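Local coordinates for protein arginine--tRNA ligase (Campylobacter jejuni, PDB 3FNR) that catalyses the ATP-dependent attachment of L-arginine to tRNA(Arg), releasing AMP and diphosphate, as a monomeric class I aminoacyl-tRNA synthetase, at residues G87-L92 with Q108-E113; E121-E124 with F130-E133; R208-E213 with Y219-I224; G80-L85 with V166-Y171; V225-K230 with C238-G243. The protein carries 1 engineered substitution. All blocks are in the same frame, centred on the assembly; numbering follows the deposited sequence. Where two conformers were deposited one is given.

Interaction 1 of 5, residues G87-L92 with Q108-E113; sequences GLSILL and QYYKGE
S89 turns its hydroxyl beside its own backbone N (chi1 -57°), and this points OG at the loop, in front of the amide of Y110. Y110 has its CG beside the backbone N (chi1 -55°), and its CB faces S89 OG. Y110 N gives a fairly straight hydrogen bond to S89 OG, 3.1 Å long with an N-H...O angle of 160°. The same hydroxyl also bonds L85 O, one turn back in the helix. Two partners therefore fix its rotation. S89 CB and OG make the close contacts round this bond. S89 CB lies 3.4 Å from Y110 O, and S89 OG lies 3.7 Å from Y110 CB. Y109 CB is 4.0 Å from S89 OG. The contact ties helix 80-98 to the extended loop that leads into helix 113-126, inside the class I catalytic domain. G112 is the N-cap residue of that second helix. The Y109 ring leads away from helix 80-98 and meets Y105. K111 NZ stands 3.7 Å above one face of the Y109 ring and makes a weak bond to Y109 O. The Y110 side chain also touches L85 and L86 of helix 80-98. It reaches I115 of helix 113-126 and T42 of the 'HIGH' region as well.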
# COMPACT_ATOMS: atom_id res chain seq x y z
N GLY A 87 5.09 25.98 -7.20
CA GLY A 87 5.79 27.21 -6.84
C GLY A 87 4.96 28.44 -7.16
O GLY A 87 4.93 29.40 -6.38
N LEU A 88 4.27 28.40 -8.30
CA LEU A 88 3.38 29.46 -8.74
C LEU A 88 2.22 29.67 -7.77
O LEU A 88 1.91 30.80 -7.40
CB LEU A 88 2.83 29.15 -10.14
CG LEU A 88 1.93 30.21 -10.79
CD1 LEU A 88 2.73 31.45 -11.19
CD2 LEU A 88 1.21 29.63 -11.99
N SER A 89 1.59 28.56 -7.37
CA SER A 89 0.40 28.58 -6.52
C SER A 89 0.67 29.12 -5.12
O SER A 89 -0.17 29.83 -4.57
CB SER A 89 -0.20 27.17 -6.43
OG SER A 89 -0.52 26.68 -7.72
N ILE A 90 1.84 28.79 -4.57
CA ILE A 90 2.27 29.29 -3.25
C ILE A 90 2.49 30.80 -3.27
O ILE A 90 2.06 31.51 -2.36
CB ILE A 90 3.55 28.58 -2.76
CG1 ILE A 90 3.25 27.12 -2.46
CG2 ILE A 90 4.14 29.25 -1.50
CD1 ILE A 90 4.47 26.28 -2.44
N LEU A 91 3.17 31.26 -4.32
CA LEU A 91 3.38 32.69 -4.58
C LEU A 91 2.06 33.46 -4.60
O LEU A 91 1.93 34.52 -3.97
CB LEU A 91 4.13 32.89 -5.90
CG LEU A 91 4.27 34.33 -6.40
CD1 LEU A 91 5.44 35.00 -5.72
CD2 LEU A 91 4.42 34.39 -7.92
N LEU A 92 1.08 32.90 -5.31
CA LEU A 92 -0.22 33.53 -5.50
C LEU A 92 -1.03 33.62 -4.20
O LEU A 92 -1.69 34.63 -3.95
CB LEU A 92 -1.02 32.78 -6.58
CG LEU A 92 -0.98 33.29 -8.03
CD1 LEU A 92 0.41 33.69 -8.52
CD2 LEU A 92 -1.59 32.25 -8.96
N GLN A 108 -5.72 26.39 -14.27
CA GLN A 108 -5.24 25.26 -13.47
C GLN A 108 -4.26 25.76 -12.41
O GLN A 108 -3.19 26.27 -12.75
CB GLN A 108 -4.56 24.21 -14.36
CG GLN A 108 -5.47 23.55 -15.41
CD GLN A 108 -6.49 22.58 -14.82
OE1 GLN A 108 -6.26 21.97 -13.78
NE2 GLN A 108 -7.62 22.43 -15.51
N TYR A 109 -4.64 25.61 -11.14
CA TYR A 109 -3.79 26.00 -10.00
C TYR A 109 -4.10 25.19 -8.74
O TYR A 109 -5.21 24.66 -8.59
CB TYR A 109 -3.88 27.51 -9.72
CG TYR A 109 -5.23 28.01 -9.24
CD1 TYR A 109 -6.30 28.18 -10.13
CD2 TYR A 109 -5.44 28.34 -7.90
CE1 TYR A 109 -7.54 28.64 -9.69
CE2 TYR A 109 -6.67 28.81 -7.45
CZ TYR A 109 -7.72 28.95 -8.36
OH TYR A 109 -8.94 29.42 -7.93
N TYR A 110 -3.13 25.10 -7.85
CA TYR A 110 -3.30 24.35 -6.60
C TYR A 110 -3.83 25.24 -5.46
O TYR A 110 -3.26 26.28 -5.14
CB TYR A 110 -2.01 23.64 -6.19
CG TYR A 110 -1.43 22.73 -7.25
CD1 TYR A 110 -2.24 21.81 -7.93
CD2 TYR A 110 -0.07 22.77 -7.56
CE1 TYR A 110 -1.71 20.97 -8.91
CE2 TYR A 110 0.47 21.93 -8.53
CZ TYR A 110 -0.35 21.04 -9.20
OH TYR A 110 0.18 20.21 -10.16
N LYS A 111 -4.93 24.79 -4.86
CA LYS A 111 -5.63 25.53 -3.82
C LYS A 111 -5.96 24.60 -2.64
O LYS A 111 -5.98 23.38 -2.80
CB LYS A 111 -6.91 26.15 -4.38
CG LYS A 111 -7.83 25.14 -5.08
CD LYS A 111 -8.32 25.69 -6.40
CE LYS A 111 -8.46 24.58 -7.43
NZ LYS A 111 -8.50 25.12 -8.82
N GLY A 112 -6.20 25.20 -1.48
CA GLY A 112 -6.61 24.44 -0.30
C GLY A 112 -5.97 24.91 0.99
O GLY A 112 -5.16 25.83 1.00
N GLU A 113 -6.35 24.25 2.08
CA GLU A 113 -5.79 24.52 3.40
C GLU A 113 -4.28 24.28 3.42
O GLU A 113 -3.54 25.03 4.07
CB GLU A 113 -6.49 23.66 4.45
CG GLU A 113 -6.28 24.11 5.90
CD GLU A 113 -6.93 23.18 6.92
OE1 GLU A 113 -7.86 22.42 6.55
OE2 GLU A 113 -6.52 23.22 8.10

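Interaction 2 of 5, residues E121-E124 with F130-E133; sequences EAFE and FFSE
F130 O, the carbonyl just ahead of the F131 that packs on A122 and F123, accepts two hydrogen bonds. One comes from S132 N at 2.9 Å, and the other from N135 ND2. The first closes an inverse gamma turn centred on F131. F131, at the centre of the turn, points its CB toward helix 113-126. With CG beside the backbone N (chi1 -65°), the ring reaches the helix with its far end. F131 CZ is 3.5 Å from A122 O, which lies at the ring edge and near its plane. F131 CZ also touches the methyl A122 CB at 3.7 Å. Next to it, F131 CE1 packs 3.7 Å from F123 CA. The arrangement joins the last turns of helix 113-126 to the loop running into helix 136-157, within a helical part of the catalytic domain that comes, along the chain, between strands 69-76 and 165-167 of its main sheet. The F123 and F131 side chains cross at about a right angle, with F123 CD1 3.9 Å from F131 CE1. F123 carries its ring on past F131 to I98 and L99. The F131 ring is buried. L91 and V94 of helix 80-98 and L139 of helix 136-157 also touch it. A122 meets W142 of helix 136-157, and the neighbouring F130 ring stacks on F126.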
# COMPACT_ATOMS: atom_id res chain seq x y z
N GLU A 121 4.40 29.23 5.85
CA GLU A 121 5.74 28.69 6.08
C GLU A 121 6.75 29.37 5.17
O GLU A 121 7.87 29.66 5.59
CB GLU A 121 5.76 27.18 5.84
CG GLU A 121 5.71 26.32 7.10
CD GLU A 121 5.85 24.82 6.79
OE1 GLU A 121 6.81 24.19 7.29
OE2 GLU A 121 5.00 24.28 6.04
N ALA A 122 6.33 29.63 3.93
CA ALA A 122 7.18 30.26 2.91
C ALA A 122 7.51 31.71 3.26
O ALA A 122 8.66 32.13 3.16
CB ALA A 122 6.52 30.18 1.54
N PHE A 123 6.49 32.46 3.67
CA PHE A 123 6.63 33.87 4.02
C PHE A 123 7.53 34.08 5.24
O PHE A 123 8.26 35.07 5.31
CB PHE A 123 5.26 34.49 4.24
CG PHE A 123 5.29 35.98 4.41
CD1 PHE A 123 5.47 36.81 3.31
CD2 PHE A 123 5.13 36.56 5.67
CE1 PHE A 123 5.49 38.19 3.46
CE2 PHE A 123 5.16 37.94 5.83
CZ PHE A 123 5.34 38.76 4.73
N GLU A 124 7.48 33.14 6.18
CA GLU A 124 8.30 33.18 7.39
C GLU A 124 9.77 32.86 7.12
O GLU A 124 10.66 33.43 7.74
CB GLU A 124 7.74 32.20 8.43
CG GLU A 124 8.07 32.55 9.86
CD GLU A 124 7.41 33.85 10.31
OE1 GLU A 124 8.13 34.72 10.84
OE2 GLU A 124 6.18 33.99 10.12
N PHE A 130 11.28 38.12 -1.25
CA PHE A 130 11.55 36.95 -2.07
C PHE A 130 10.49 36.73 -3.12
O PHE A 130 10.73 36.20 -4.17
CB PHE A 130 11.59 35.76 -1.15
CG PHE A 130 12.02 34.51 -1.80
CD1 PHE A 130 13.34 34.29 -2.10
CD2 PHE A 130 11.12 33.52 -2.08
CE1 PHE A 130 13.73 33.14 -2.69
CE2 PHE A 130 11.52 32.39 -2.65
CZ PHE A 130 12.82 32.19 -2.96
N PHE A 131 9.29 37.15 -2.80
CA PHE A 131 8.11 36.74 -3.55
C PHE A 131 7.85 37.50 -4.86
O PHE A 131 6.99 38.37 -4.94
CB PHE A 131 6.89 36.67 -2.63
CG PHE A 131 7.01 35.62 -1.58
CD1 PHE A 131 7.47 35.93 -0.31
CD2 PHE A 131 6.71 34.29 -1.88
CE1 PHE A 131 7.62 34.94 0.65
CE2 PHE A 131 6.85 33.29 -0.92
CZ PHE A 131 7.30 33.62 0.35
N SER A 132 8.63 37.12 -5.87
CA SER A 132 8.46 37.60 -7.24
C SER A 132 8.56 36.41 -8.20
O SER A 132 9.03 35.34 -7.81
CB SER A 132 9.51 38.67 -7.58
OG SER A 132 10.83 38.22 -7.33
N GLU A 133 8.14 36.63 -9.45
CA GLU A 133 8.09 35.58 -10.49
C GLU A 133 9.42 34.90 -10.82
O GLU A 133 9.43 33.78 -11.35
CB GLU A 133 7.48 36.13 -11.79
CG GLU A 133 5.96 36.08 -11.85
CD GLU A 133 5.44 36.16 -13.28
OE1 GLU A 133 6.04 35.54 -14.18
OE2 GLU A 133 4.41 36.84 -13.49

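Interaction 3 of 5, residues R208-E213 with Y219-I224; sequences RVIIRE and YLAADI. With SO4 (sulfate ion), chain C.
The R212 guanidinium and the Y219 ring each turn one face to the same bound sulfate, which sits between them. The chain before R212 is the edge strand 208-211 of a three-stranded antiparallel sheet. I210 and I211 both face I195, a classic beta bulge. Sulfate O1 lies 3.3 Å above the Y219 ring, offset toward its rim. The sulfate probably came from the crystallisation liquor. It sits at the start of helix 219-231, where Y219 N bonds O1 at 3.2 Å, so the helix end may add to its attraction. R212 NE reaches O3 at 3.0 Å, but the bond is bent to 123° and weak. Away from the sulfate the contact is apolar, and I210, L220, A221 and I224 are buried. I210 CG2 rests on A221 CB at 3.8 Å. The leucine branch L220 CD2 lies 3.4 Å from R208 CB, with CG anti to the backbone N (chi1 -177°, chi2 66°). The R208 guanidinium leads away to a salt bridge with D204. I210 CD1 meets I224 CD1 at 3.7 Å.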
# COMPACT_ATOMS: atom_id res chain seq x y z
N ARG A 208 4.38 5.47 -30.81
CA ARG A 208 4.35 6.51 -29.77
C ARG A 208 5.54 7.46 -29.87
O ARG A 208 6.64 7.05 -30.20
CB ARG A 208 4.35 5.85 -28.39
CG ARG A 208 3.36 4.70 -28.17
CD ARG A 208 1.93 5.18 -28.10
NE ARG A 208 0.98 4.07 -28.18
CZ ARG A 208 -0.32 4.17 -27.96
NH1 ARG A 208 -1.09 3.10 -28.06
NH2 ARG A 208 -0.87 5.34 -27.63
N VAL A 209 5.32 8.73 -29.53
CA VAL A 209 6.39 9.73 -29.57
C VAL A 209 7.31 9.65 -28.35
O VAL A 209 6.86 9.76 -27.20
CB VAL A 209 5.83 11.16 -29.70
CG1 VAL A 209 6.96 12.20 -29.68
CG2 VAL A 209 5.02 11.30 -30.96
N ILE A 210 8.60 9.44 -28.62
CA ILE A 210 9.64 9.46 -27.59
C ILE A 210 10.23 10.87 -27.46
O ILE A 210 10.27 11.43 -26.37
CB ILE A 210 10.77 8.43 -27.90
CG1 ILE A 210 10.21 7.01 -27.89
CG2 ILE A 210 11.90 8.54 -26.89
CD1 ILE A 210 9.34 6.68 -26.68
N ILE A 211 10.69 11.43 -28.58
CA ILE A 211 11.23 12.78 -28.60
C ILE A 211 10.37 13.66 -29.50
O ILE A 211 10.11 13.31 -30.65
CB ILE A 211 12.71 12.81 -29.09
CG1 ILE A 211 13.57 11.80 -28.32
CG2 ILE A 211 13.30 14.23 -29.01
CD1 ILE A 211 13.67 12.02 -26.81
N ARG A 212 9.93 14.78 -28.96
CA ARG A 212 9.14 15.76 -29.71
C ARG A 212 10.02 16.49 -30.72
O ARG A 212 11.26 16.43 -30.64
CB ARG A 212 8.54 16.80 -28.76
CG ARG A 212 7.57 16.28 -27.72
CD ARG A 212 7.70 17.15 -26.47
NE ARG A 212 6.41 17.47 -25.86
CZ ARG A 212 6.24 18.43 -24.94
NH1 ARG A 212 7.27 19.16 -24.52
NH2 ARG A 212 5.03 18.65 -24.44
N GLU A 213 9.37 17.22 -31.63
CA GLU A 213 10.02 18.11 -32.60
C GLU A 213 10.84 19.22 -31.92
O GLU A 213 11.67 19.87 -32.54
CB GLU A 213 8.95 18.73 -33.53
CG GLU A 213 8.04 19.82 -32.91
CD GLU A 213 7.10 19.32 -31.80
OE1 GLU A 213 6.99 20.00 -30.76
OE2 GLU A 213 6.49 18.24 -31.97
N TYR A 219 6.64 12.27 -21.66
CA TYR A 219 6.39 11.53 -20.42
C TYR A 219 6.68 10.05 -20.62
O TYR A 219 7.21 9.39 -19.72
CB TYR A 219 4.94 11.71 -19.94
CG TYR A 219 4.56 13.12 -19.57
CD1 TYR A 219 3.55 13.79 -20.26
CD2 TYR A 219 5.22 13.80 -18.54
CE1 TYR A 219 3.19 15.11 -19.93
CE2 TYR A 219 4.88 15.12 -18.20
CZ TYR A 219 3.86 15.76 -18.90
OH TYR A 219 3.51 17.06 -18.58
N LEU A 220 6.35 9.52 -21.80
CA LEU A 220 6.63 8.12 -22.12
C LEU A 220 8.13 7.85 -22.09
O LEU A 220 8.57 6.87 -21.49
CB LEU A 220 6.05 7.74 -23.48
CG LEU A 220 6.22 6.27 -23.88
CD1 LEU A 220 5.42 5.38 -22.97
CD2 LEU A 220 5.79 6.06 -25.30
N ALA A 221 8.90 8.75 -22.70
CA ALA A 221 10.37 8.66 -22.72
C ALA A 221 10.93 8.56 -21.30
O ALA A 221 11.70 7.66 -21.00
CB ALA A 221 10.98 9.85 -23.45
N ALA A 222 10.50 9.49 -20.44
CA ALA A 222 10.88 9.52 -19.03
C ALA A 222 10.53 8.21 -18.33
O ALA A 222 11.32 7.69 -17.54
CB ALA A 222 10.17 10.69 -18.34
N ASP A 223 9.36 7.67 -18.65
CA ASP A 223 8.87 6.42 -18.06
C ASP A 223 9.71 5.22 -18.50
O ASP A 223 10.06 4.37 -17.67
CB ASP A 223 7.39 6.22 -18.39
CG ASP A 223 6.64 5.44 -17.32
OD1 ASP A 223 7.21 5.17 -16.23
OD2 ASP A 223 5.46 5.10 -17.56
N ILE A 224 10.04 5.17 -19.79
CA ILE A 224 10.92 4.14 -20.35
C ILE A 224 12.32 4.13 -19.72
O ILE A 224 12.81 3.07 -19.29
CB ILE A 224 11.03 4.26 -21.88
CG1 ILE A 224 9.65 4.02 -22.52
CG2 ILE A 224 12.02 3.24 -22.42
CD1 ILE A 224 9.65 4.19 -24.00
S SO4 C . 4.34 14.84 -23.59
O1 SO4 C . 5.45 15.03 -22.66
O2 SO4 C . 3.25 15.73 -23.19
O3 SO4 C . 4.76 15.16 -24.95
O4 SO4 C . 3.87 13.46 -23.54

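Interaction 4 of 5, residues G80-L85 with V166-Y171; sequences GNQIYL and VSERSY. With SO4 (sulfate ion), chain E.
Q82 and E168 make the closer-packed side, where Q82 CG lies 3.6 Å from E168 OE2. E168 is buried and holds its chain extended, with CG anti to the backbone N (chi1 176°). Its OE2 accepts a hydrogen bond from A79 N. The Q82 amide stays further off, with NE2 3.8 Å from E168 OE2. The two flat groups are turned 67° apart. The other side is looser and is bridged by a sulfate, probably from the crystallisation liquor. R169 NH1 bonds sulfate O2 at 2.9 Å, with O2 at the edge of the guanidinium. G80 N makes two weak bonds, to O2 and O4. The two donors G80 N and R169 NH1 stand 3.4 Å apart and share O2. Y172 OH also holds this ion. I83 CD1 is 4.2 Å from R169 NH1, while R169 NH2 pairs with D141. The contact thus sets the start of helix 80-98 against the end of strand 165-167, with helix 136-157 beside I83 and R169 and strand 69-76 beside E168.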
# COMPACT_ATOMS: atom_id res chain seq x y z
N GLY A 80 11.49 20.46 -12.83
CA GLY A 80 11.15 21.88 -12.70
C GLY A 80 9.87 22.23 -13.45
O GLY A 80 9.06 23.01 -12.97
N ASN A 81 9.69 21.61 -14.61
CA ASN A 81 8.51 21.79 -15.45
C ASN A 81 7.25 21.16 -14.86
O ASN A 81 6.13 21.57 -15.18
CB ASN A 81 8.78 21.23 -16.86
CG ASN A 81 10.12 21.70 -17.44
OD1 ASN A 81 10.17 22.67 -18.20
ND2 ASN A 81 11.20 21.00 -17.10
N GLN A 82 7.44 20.16 -14.00
CA GLN A 82 6.34 19.47 -13.33
C GLN A 82 5.88 20.22 -12.07
O GLN A 82 4.68 20.34 -11.82
CB GLN A 82 6.75 18.03 -12.98
CG GLN A 82 7.05 17.13 -14.17
CD GLN A 82 5.84 16.32 -14.62
OE1 GLN A 82 4.83 16.87 -15.06
NE2 GLN A 82 5.95 15.00 -14.52
N ILE A 83 6.85 20.72 -11.30
CA ILE A 83 6.59 21.36 -10.01
C ILE A 83 6.47 22.88 -10.07
O ILE A 83 6.29 23.52 -9.02
CB ILE A 83 7.69 21.00 -8.96
CG1 ILE A 83 9.04 21.61 -9.36
CG2 ILE A 83 7.76 19.48 -8.73
CD1 ILE A 83 10.12 21.53 -8.28
N TYR A 84 6.57 23.45 -11.27
CA TYR A 84 6.49 24.90 -11.46
C TYR A 84 5.19 25.48 -10.91
O TYR A 84 5.22 26.45 -10.14
CB TYR A 84 6.66 25.28 -12.94
CG TYR A 84 6.75 26.78 -13.20
CD1 TYR A 84 7.96 27.47 -13.03
CD2 TYR A 84 5.63 27.51 -13.64
CE1 TYR A 84 8.05 28.85 -13.27
CE2 TYR A 84 5.71 28.88 -13.87
CZ TYR A 84 6.92 29.54 -13.69
OH TYR A 84 7.00 30.90 -13.93
N LEU A 85 4.06 24.85 -11.27
CA LEU A 85 2.73 25.27 -10.83
C LEU A 85 2.58 25.30 -9.30
O LEU A 85 1.89 26.16 -8.76
CB LEU A 85 1.65 24.37 -11.45
CG LEU A 85 0.40 25.00 -12.09
CD1 LEU A 85 -0.65 23.95 -12.43
CD2 LEU A 85 -0.23 26.11 -11.25
N VAL A 166 13.02 8.04 -5.45
CA VAL A 166 13.91 8.39 -6.56
C VAL A 166 13.42 9.61 -7.34
O VAL A 166 12.23 9.79 -7.53
CB VAL A 166 14.16 7.20 -7.55
CG1 VAL A 166 14.95 6.15 -6.91
CG2 VAL A 166 12.86 6.62 -8.06
N SER A 167 14.36 10.43 -7.80
CA SER A 167 14.04 11.68 -8.48
C SER A 167 14.04 11.54 -10.00
O SER A 167 14.92 10.92 -10.57
CB SER A 167 15.02 12.77 -8.05
OG SER A 167 14.83 13.96 -8.80
N GLU A 168 13.02 12.12 -10.63
CA GLU A 168 12.93 12.28 -12.08
C GLU A 168 14.16 13.01 -12.63
O GLU A 168 14.72 12.62 -13.66
CB GLU A 168 11.64 13.04 -12.43
CG GLU A 168 11.45 13.37 -13.92
CD GLU A 168 10.09 14.00 -14.23
OE1 GLU A 168 9.62 13.86 -15.39
OE2 GLU A 168 9.49 14.62 -13.33
N ARG A 169 14.59 14.05 -11.90
CA ARG A 169 15.73 14.89 -12.29
C ARG A 169 17.05 14.14 -12.42
O ARG A 169 17.91 14.56 -13.18
CB ARG A 169 15.88 16.07 -11.32
CG ARG A 169 14.89 17.20 -11.56
CD ARG A 169 15.44 18.54 -11.08
NE ARG A 169 15.10 18.85 -9.69
CZ ARG A 169 14.28 19.83 -9.31
NH1 ARG A 169 13.70 20.62 -10.21
NH2 ARG A 169 14.04 20.02 -8.02
N SER A 170 17.20 13.02 -11.71
CA SER A 170 18.42 12.22 -11.81
C SER A 170 18.47 11.32 -13.06
O SER A 170 19.42 10.55 -13.22
CB SER A 170 18.64 11.41 -10.53
OG SER A 170 17.82 10.26 -10.49
N TYR A 171 17.47 11.44 -13.93
CA TYR A 171 17.39 10.66 -15.17
C TYR A 171 17.51 11.49 -16.46
O TYR A 171 17.19 10.99 -17.54
CB TYR A 171 16.09 9.86 -15.20
CG TYR A 171 16.06 8.72 -14.21
CD1 TYR A 171 15.40 8.86 -12.99
CD2 TYR A 171 16.70 7.51 -14.48
CE1 TYR A 171 15.37 7.81 -12.06
CE2 TYR A 171 16.67 6.45 -13.57
CZ TYR A 171 16.00 6.62 -12.36
OH TYR A 171 15.97 5.60 -11.44
S SO4 E . 14.66 20.77 -14.23
O1 SO4 E . 16.02 21.01 -14.71
O2 SO4 E . 14.52 21.32 -12.89
O3 SO4 E . 13.70 21.40 -15.13
O4 SO4 E . 14.41 19.33 -14.20

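Interaction 5 of 5, residues V225-K230 with C238-G243; sequences VYHKDK and CINIWG
N240 uses both ends of its amide on the helix. N240 ND2 gives a hydrogen bond to H227 NE2, 3.0 Å long with an N-H...N angle of 160°. The donor lies in the imidazole plane, and the acceptor lies in the amide plane. The ring and amide planes themselves are 73° apart. On its other side the imidazole bonds D223 O through ND1, so both ring nitrogens are held. K230 NZ reaches N240 OD1 at 3.0 Å, a weak bond. Its main partner is E35 of strand 31-35, in a salt bridge. A water also accepts from K230 NZ and lies 2.9 Å from I239 O. The K230 chain bends at chi3, and CE stands 3.6 Å above one face of the H227 ring. The lysine chain thus lies over the imidazole while NZ reaches the same amide. Further out, C238 SG packs against the backbone of K230, 3.5 Å from K230 O and 4.0 Å from K230 CB. A glycerol, probably from the crystallisation liquor, lies about 5 Å from the H227 side chain. The helix segment runs roughly against the strand segment, at 139°, with their axes 10.6 Å apart. This is a helix laid on the parallel part of the main sheet, where strand 237-243 sits between strands 31-35 and 267-279, as in the Rossmann fold of class I synthetase catalytic domains.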
# COMPACT_ATOMS: atom_id res chain seq x y z
N VAL A 225 12.93 5.32 -19.64
CA VAL A 225 14.23 5.54 -18.98
C VAL A 225 14.26 4.98 -17.55
O VAL A 225 15.17 4.23 -17.19
CB VAL A 225 14.59 7.06 -18.94
CG1 VAL A 225 15.79 7.34 -18.04
CG2 VAL A 225 14.84 7.60 -20.35
N TYR A 226 13.25 5.33 -16.75
CA TYR A 226 13.13 4.85 -15.38
C TYR A 226 12.99 3.33 -15.34
O TYR A 226 13.67 2.65 -14.56
CB TYR A 226 11.92 5.50 -14.69
CG TYR A 226 11.70 5.03 -13.28
CD1 TYR A 226 12.76 4.97 -12.37
CD2 TYR A 226 10.43 4.64 -12.83
CE1 TYR A 226 12.58 4.53 -11.08
CE2 TYR A 226 10.24 4.20 -11.52
CZ TYR A 226 11.32 4.15 -10.66
OH TYR A 226 11.16 3.73 -9.36
N HIS A 227 12.10 2.81 -16.17
CA HIS A 227 11.87 1.37 -16.22
C HIS A 227 13.09 0.58 -16.67
O HIS A 227 13.33 -0.53 -16.17
CB HIS A 227 10.64 1.06 -17.05
CG HIS A 227 9.37 1.18 -16.28
ND1 HIS A 227 8.73 2.38 -16.08
CD2 HIS A 227 8.64 0.24 -15.63
CE1 HIS A 227 7.64 2.18 -15.35
NE2 HIS A 227 7.57 0.89 -15.07
N LYS A 228 13.87 1.15 -17.59
CA LYS A 228 15.14 0.57 -18.02
C LYS A 228 16.09 0.39 -16.83
O LYS A 228 16.71 -0.66 -16.68
CB LYS A 228 15.80 1.44 -19.09
CG LYS A 228 17.13 0.87 -19.62
CD LYS A 228 17.79 1.81 -20.61
CE LYS A 228 19.16 1.30 -21.01
NZ LYS A 228 20.17 1.62 -19.97
N ASP A 229 16.20 1.43 -16.01
CA ASP A 229 16.93 1.34 -14.74
C ASP A 229 16.36 0.25 -13.82
O ASP A 229 17.09 -0.66 -13.43
CB ASP A 229 16.96 2.71 -14.05
CG ASP A 229 17.61 2.67 -12.66
OD1 ASP A 229 18.40 1.76 -12.34
OD2 ASP A 229 17.33 3.59 -11.87
N LYS A 230 15.06 0.31 -13.49
CA LYS A 230 14.44 -0.72 -12.61
C LYS A 230 14.65 -2.17 -13.06
O LYS A 230 14.96 -3.05 -12.24
CB LYS A 230 12.94 -0.49 -12.44
CG LYS A 230 12.56 0.73 -11.62
CD LYS A 230 11.09 0.66 -11.22
CE LYS A 230 10.19 0.63 -12.42
NZ LYS A 230 8.74 0.63 -12.04
N CYS A 238 9.89 -7.02 -11.64
CA CYS A 238 9.42 -5.68 -11.25
C CYS A 238 7.90 -5.64 -11.24
O CYS A 238 7.25 -6.00 -12.23
CB CYS A 238 9.96 -4.58 -12.18
SG CYS A 238 11.74 -4.31 -12.13
N ILE A 239 7.34 -5.19 -10.12
CA ILE A 239 5.90 -5.04 -9.98
C ILE A 239 5.52 -3.56 -9.93
O ILE A 239 6.13 -2.78 -9.20
CB ILE A 239 5.39 -5.72 -8.68
CG1 ILE A 239 5.96 -7.15 -8.56
CG2 ILE A 239 3.87 -5.69 -8.61
CD1 ILE A 239 5.63 -7.84 -7.23
N ASN A 240 4.53 -3.18 -10.74
CA ASN A 240 3.90 -1.87 -10.64
C ASN A 240 2.47 -2.02 -10.14
O ASN A 240 1.79 -2.99 -10.46
CB ASN A 240 3.83 -1.20 -12.01
CG ASN A 240 5.19 -0.85 -12.57
OD1 ASN A 240 6.22 -0.91 -11.88
ND2 ASN A 240 5.20 -0.49 -13.86
N ILE A 241 2.01 -1.04 -9.37
CA ILE A 241 0.59 -0.92 -9.07
C ILE A 241 0.07 0.36 -9.71
O ILE A 241 0.46 1.47 -9.32
CB ILE A 241 0.31 -0.95 -7.55
CG1 ILE A 241 0.81 -2.26 -6.94
CG2 ILE A 241 -1.18 -0.78 -7.28
CD1 ILE A 241 0.85 -2.25 -5.44
N TRP A 242 -0.79 0.21 -10.71
CA TRP A 242 -1.35 1.35 -11.42
C TRP A 242 -2.85 1.44 -11.18
O TRP A 242 -3.48 0.44 -10.84
CB TRP A 242 -1.09 1.23 -12.93
CG TRP A 242 0.35 1.36 -13.38
CD1 TRP A 242 1.43 1.73 -12.62
CD2 TRP A 242 0.85 1.15 -14.71
NE1 TRP A 242 2.57 1.73 -13.38
CE2 TRP A 242 2.25 1.39 -14.67
CE3 TRP A 242 0.26 0.78 -15.93
CZ2 TRP A 242 3.07 1.27 -15.81
CZ3 TRP A 242 1.08 0.66 -17.06
CH2 TRP A 242 2.47 0.91 -16.99
N GLY A 243 -3.41 2.62 -11.39
CA GLY A 243 -4.86 2.80 -11.36
C GLY A 243 -5.45 2.09 -12.56
O GLY A 243 -4.84 2.08 -13.63
O HOH W 1 8.67 -1.99 -10.46

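All five contacts lie in the catalytic domain. Interactions 1 and 2 are nested inside the chain loop closed by interaction 4. They touch each other, with centres 12 Å apart, through I90 on A122. Interaction 4 shares helix 80-98 with interaction 1, their centres 17 Å apart, and joins this helical part to the main sheet. Interactions 3 and 5 follow later in the chain and share helix 219-231, with centres 15 Å apart. Interaction 4 touches both, through Q82 on Y219 and through the probable hydrogen bond of Y171 OH to D229 OD2. It therefore lies between the helical part, probably an insertion, and the main sheet with helix 219-231. Interactions 2 and 5 are furthest apart, with centres 36 Å apart.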